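Local coordinates for scaffolding protein (Clostridium cellulolyticum, PDB 1G43) that probably binds crystalline cellulose through a family IIIa cellulose-binding domain, helping the cellulosome scaffoldin attach the bacterium's enzymes to their substrate, at residues A[59-64]-A[68-73]; A[111-116]-A[138-143]. All blocks are in the same frame, centred on the assembly; numbering follows the deposited sequence.

Contact 1: A[59-64]-A[68-73]. Unlike the reference sequence in segment 59-64: C59 (reference Gly).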
# COMPACT_ATOMS: atom_id res chain seq x y z
N CYS A 59 -8.08 -7.34 -0.01
CA CYS A 59 -6.71 -7.73 -0.41
C CYS A 59 -7.01 -8.87 -1.36
O CYS A 59 -7.47 -9.92 -0.93
CB CYS A 59 -5.85 -8.27 0.73
SG CYS A 59 -4.17 -8.80 0.15
N ASP A 60 -6.76 -8.66 -2.65
CA ASP A 60 -7.01 -9.67 -3.66
C ASP A 60 -5.96 -10.80 -3.67
O ASP A 60 -6.26 -11.93 -4.04
CB ASP A 60 -7.07 -9.03 -5.06
CG ASP A 60 -8.16 -7.97 -5.17
OD1 ASP A 60 -9.24 -8.14 -4.55
OD2 ASP A 60 -7.93 -6.97 -5.90
N HIS A 61 -4.76 -10.48 -3.23
CA HIS A 61 -3.69 -11.48 -3.22
C HIS A 61 -2.45 -10.92 -2.55
O HIS A 61 -2.08 -9.77 -2.77
CB HIS A 61 -3.32 -11.88 -4.64
CG HIS A 61 -2.06 -12.67 -4.72
ND1 HIS A 61 -2.01 -14.02 -4.43
CD2 HIS A 61 -0.79 -12.29 -4.95
CE1 HIS A 61 -0.76 -14.42 -4.46
NE2 HIS A 61 0.01 -13.39 -4.77
N ALA A 62 -1.81 -11.75 -1.74
CA ALA A 62 -0.57 -11.36 -1.09
C ALA A 62 0.23 -12.63 -0.89
O ALA A 62 -0.31 -13.65 -0.44
CB ALA A 62 -0.83 -10.69 0.24
N GLY A 63 1.51 -12.58 -1.23
CA GLY A 63 2.34 -13.76 -1.08
C GLY A 63 3.82 -13.52 -1.18
O GLY A 63 4.27 -12.45 -1.63
N TYR A 64 4.59 -14.53 -0.74
CA TYR A 64 6.05 -14.46 -0.80
C TYR A 64 6.74 -15.81 -0.57
O TYR A 64 6.17 -16.76 -0.05
CB TYR A 64 6.59 -13.43 0.19
CG TYR A 64 6.40 -13.82 1.64
CD1 TYR A 64 7.38 -14.55 2.32
CD2 TYR A 64 5.25 -13.46 2.33
CE1 TYR A 64 7.21 -14.93 3.65
CE2 TYR A 64 5.08 -13.82 3.65
CZ TYR A 64 6.06 -14.55 4.31
OH TYR A 64 5.89 -14.87 5.64
N SER A 68 12.28 -22.23 0.07
CA SER A 68 11.73 -22.77 -1.16
C SER A 68 10.23 -23.11 -1.07
O SER A 68 9.71 -23.86 -1.90
CB SER A 68 12.53 -24.01 -1.62
OG SER A 68 12.25 -25.18 -0.84
N ASN A 69 9.54 -22.55 -0.07
CA ASN A 69 8.09 -22.75 0.14
C ASN A 69 7.33 -21.44 -0.21
O ASN A 69 7.68 -20.37 0.31
CB ASN A 69 7.78 -23.03 1.62
CG ASN A 69 8.76 -24.00 2.26
OD1 ASN A 69 8.79 -25.20 1.92
ND2 ASN A 69 9.56 -23.48 3.19
N TYR A 70 6.30 -21.50 -1.05
CA TYR A 70 5.56 -20.26 -1.35
C TYR A 70 4.49 -20.01 -0.29
O TYR A 70 3.63 -20.86 -0.04
CB TYR A 70 4.89 -20.34 -2.72
CG TYR A 70 4.14 -19.06 -3.04
CD1 TYR A 70 4.83 -17.90 -3.42
CD2 TYR A 70 2.76 -18.99 -2.91
CE1 TYR A 70 4.14 -16.70 -3.68
CE2 TYR A 70 2.06 -17.80 -3.16
CZ TYR A 70 2.75 -16.66 -3.54
OH TYR A 70 2.05 -15.49 -3.77
N ILE A 71 4.51 -18.83 0.32
CA ILE A 71 3.57 -18.49 1.38
C ILE A 71 2.48 -17.52 0.92
O ILE A 71 2.78 -16.42 0.43
CB ILE A 71 4.33 -17.89 2.56
CG1 ILE A 71 5.28 -18.94 3.13
CG2 ILE A 71 3.38 -17.41 3.63
CD1 ILE A 71 6.02 -18.48 4.34
N ASP A 72 1.23 -17.92 1.07
CA ASP A 72 0.11 -17.07 0.65
C ASP A 72 -0.37 -16.31 1.90
O ASP A 72 -1.00 -16.87 2.79
CB ASP A 72 -1.03 -17.91 0.08
CG ASP A 72 -2.20 -17.07 -0.41
OD1 ASP A 72 -2.64 -16.16 0.34
OD2 ASP A 72 -2.69 -17.32 -1.54
N ALA A 73 -0.06 -15.03 1.95
CA ALA A 73 -0.45 -14.25 3.09
C ALA A 73 -1.71 -13.43 2.83
O ALA A 73 -2.07 -12.58 3.63
CB ALA A 73 0.70 -13.35 3.46
O HOH W 1 -3.73 -15.66 -3.86

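Contact 2: A[111-116]-A[138-143]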
# COMPACT_ATOMS: atom_id res chain seq x y z
N SER A 111 10.97 -10.76 -1.53
CA SER A 111 9.90 -9.86 -2.02
C SER A 111 8.50 -10.30 -1.62
O SER A 111 8.19 -11.48 -1.66
CB SER A 111 9.90 -9.80 -3.54
OG SER A 111 10.96 -9.02 -4.02
N ILE A 112 7.65 -9.36 -1.26
CA ILE A 112 6.28 -9.69 -0.97
C ILE A 112 5.40 -8.85 -1.90
O ILE A 112 5.61 -7.64 -2.05
CB ILE A 112 5.91 -9.41 0.52
CG1 ILE A 112 4.45 -9.84 0.78
CG2 ILE A 112 6.19 -7.94 0.86
CD1 ILE A 112 3.98 -9.59 2.20
N GLU A 113 4.44 -9.49 -2.55
CA GLU A 113 3.52 -8.80 -3.44
C GLU A 113 2.19 -8.67 -2.71
O GLU A 113 1.68 -9.63 -2.16
CB GLU A 113 3.34 -9.56 -4.74
CG GLU A 113 2.39 -8.83 -5.69
CD GLU A 113 2.26 -9.51 -7.05
OE1 GLU A 113 2.80 -10.63 -7.23
OE2 GLU A 113 1.61 -8.92 -7.94
N ILE A 114 1.64 -7.46 -2.69
CA ILE A 114 0.41 -7.17 -1.98
C ILE A 114 -0.57 -6.41 -2.87
O ILE A 114 -0.35 -5.24 -3.16
CB ILE A 114 0.74 -6.33 -0.75
CG1 ILE A 114 1.82 -7.02 0.07
CG2 ILE A 114 -0.51 -6.13 0.09
CD1 ILE A 114 2.16 -6.31 1.34
N GLN A 115 -1.64 -7.07 -3.30
CA GLN A 115 -2.61 -6.45 -4.19
C GLN A 115 -3.87 -6.14 -3.44
O GLN A 115 -4.51 -7.03 -2.90
CB GLN A 115 -2.89 -7.32 -5.41
CG GLN A 115 -1.61 -7.58 -6.21
CD GLN A 115 -1.86 -8.25 -7.56
OE1 GLN A 115 -2.32 -9.39 -7.62
NE2 GLN A 115 -1.56 -7.54 -8.63
N THR A 116 -4.20 -4.86 -3.42
CA THR A 116 -5.34 -4.37 -2.68
C THR A 116 -6.21 -3.42 -3.48
O THR A 116 -5.80 -2.84 -4.50
CB THR A 116 -4.88 -3.58 -1.43
OG1 THR A 116 -4.48 -2.27 -1.83
CG2 THR A 116 -3.68 -4.26 -0.74
N GLY A 138 0.31 1.00 -15.21
CA GLY A 138 -0.19 -0.28 -15.65
C GLY A 138 0.72 -1.42 -15.31
O GLY A 138 0.28 -2.57 -15.30
N SER A 139 1.98 -1.11 -15.03
CA SER A 139 2.94 -2.14 -14.67
C SER A 139 3.70 -1.65 -13.44
O SER A 139 3.70 -0.47 -13.16
CB SER A 139 3.90 -2.37 -15.83
OG SER A 139 4.51 -1.14 -16.21
N TYR A 140 4.33 -2.55 -12.69
CA TYR A 140 5.05 -2.10 -11.50
C TYR A 140 6.08 -1.05 -11.90
O TYR A 140 6.72 -1.15 -12.94
CB TYR A 140 5.73 -3.29 -10.78
CG TYR A 140 4.80 -4.11 -9.87
CD1 TYR A 140 4.18 -3.53 -8.76
CD2 TYR A 140 4.47 -5.44 -10.18
CE1 TYR A 140 3.25 -4.25 -7.98
CE2 TYR A 140 3.54 -6.17 -9.40
CZ TYR A 140 2.93 -5.56 -8.31
OH TYR A 140 1.99 -6.25 -7.56
N MET A 141 6.24 -0.03 -11.06
CA MET A 141 7.22 1.01 -11.32
C MET A 141 7.63 1.66 -9.99
O MET A 141 6.93 1.56 -9.00
CB MET A 141 6.64 2.05 -12.26
CG MET A 141 5.50 2.85 -11.65
SD MET A 141 4.90 4.02 -12.88
CE MET A 141 4.63 5.49 -11.90
N ASP A 142 8.77 2.35 -9.99
CA ASP A 142 9.24 3.04 -8.79
C ASP A 142 8.40 4.30 -8.67
O ASP A 142 8.57 5.22 -9.46
CB ASP A 142 10.70 3.45 -8.95
CG ASP A 142 11.25 4.18 -7.72
OD1 ASP A 142 11.38 3.56 -6.63
OD2 ASP A 142 11.55 5.38 -7.85
N TRP A 143 7.49 4.33 -7.71
CA TRP A 143 6.62 5.48 -7.53
C TRP A 143 6.84 5.94 -6.09
O TRP A 143 6.48 5.27 -5.12
CB TRP A 143 5.17 5.07 -7.82
CG TRP A 143 4.10 6.12 -7.57
CD1 TRP A 143 3.04 6.01 -6.73
CD2 TRP A 143 3.99 7.43 -8.18
NE1 TRP A 143 2.27 7.15 -6.78
CE2 TRP A 143 2.83 8.04 -7.65
CE3 TRP A 143 4.76 8.14 -9.11
CZ2 TRP A 143 2.42 9.32 -8.03
CZ3 TRP A 143 4.36 9.42 -9.48
CH2 TRP A 143 3.20 10.00 -8.94

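Contact 1: A[59-64]-A[68-73]
The beta hairpin of strands 55-66 and 69-72 is closed here by Y64 and I71, an antiparallel hydrogen-bonded pair. Y64 N gives its hydrogen to I71 O at 2.9 Å, and I71 N returns a bond to Y64 O at 2.7 Å. Beyond the next pair, G63 and D72, the ladder frays: A73 N reaches A62 O only through a weak bond bent to 128°. The side chains of Y64 and I71 run side by side. I71 CB stands over the centre of the Y64 ring, a CH-pi contact 4.2 Å from the centroid, while I71 CD1 approaches Y64 CE1 at 3.8 Å; a beta-branched chain suits this broad cover. Y70 OH, 3.2 Å from G63 CA, occupies the place a side chain would take, so glycine suits position 63. With CG anti to the backbone N (chi1 -179°), Y70 reaches the H61 ring; its OH lies at the ring edge, 3.1 Å from both H61 CE1 and H61 NE2. H61 and Y70, with D60 salt-bridged to R117, are consistent with the planar cellulose-binding strip of family IIIa domains. Y64 OH bonds A103 O, and T74 N holds D72 OD1. Strand 111-120 pairs with the other edge of 55-66, where D60 and H61 both face Q115, a classic beta bulge.

Contact 2: A[111-116]-A[138-143]
Y140 OH donates a hydrogen bond to E113 OE2, 2.7 Å away, and this bond joins the 138-143 loop to strand 111-116. The carboxylate oxygen sits at the edge of the tyrosine ring, in its plane, whereas the hydroxyl meets OE2 on the anti side, 31° out of the carboxylate plane. Ring and carboxylate are turned 73° against each other, so the two flat groups do not stack. The hydroxyl also lies against the aliphatic part of the glutamate, with Y140 OH 3.2 Å from E113 CG. Q115 is a looser neighbour, its NE2 3.9 Å from Y140 OH.

An extended glutamate suits this place: CG is anti to the backbone N (chi1 -179°) and the chain stays straight to CD, carrying the acid group away from the strand to the tyrosine. A tyrosine suits the loop because its long, rigid side chain ends in a donor; together with the glutamate it bridges the 10.6 Å between E113 CA and Y140 CA. In the second shell, K27 forms a weak, long ion pair with E113 OE1, and the Y140 side chain touches R25 and K27 of strand 18-30 and Q9 and N11 of strand 6-11. Backbone bonds to G63 fix E113 in its strand. Y140 thus makes a surface contact of the CBM3 beta-sandwich, on the sheet face that carries E113 and Q115 and is turned away from the buried I112 and I114.

Overall arrangement
From the N terminus the chain reaches contact 1 first: strand 55-66 turns straight back into 69-72, and the 59-64 and 68-73 segments close a short local hairpin. Contact 2 opens only later, where 111-116 meets 138-143 after a longer excursion that includes strand 126-127. The two therefore stand in series, neither nested nor crossed. Their centres lie about 14 Å apart, yet they share a sheet, because strands 55-66 and 111-120 are neighbours: H61 O and Q115 N, 2.8 Å apart, are probably hydrogen-bonded. Contact 1 adds the hairpin's second strand beside 55-66; contact 2 ties the loop leading to strand 147-150, part of the five-stranded sheet, to this sheet.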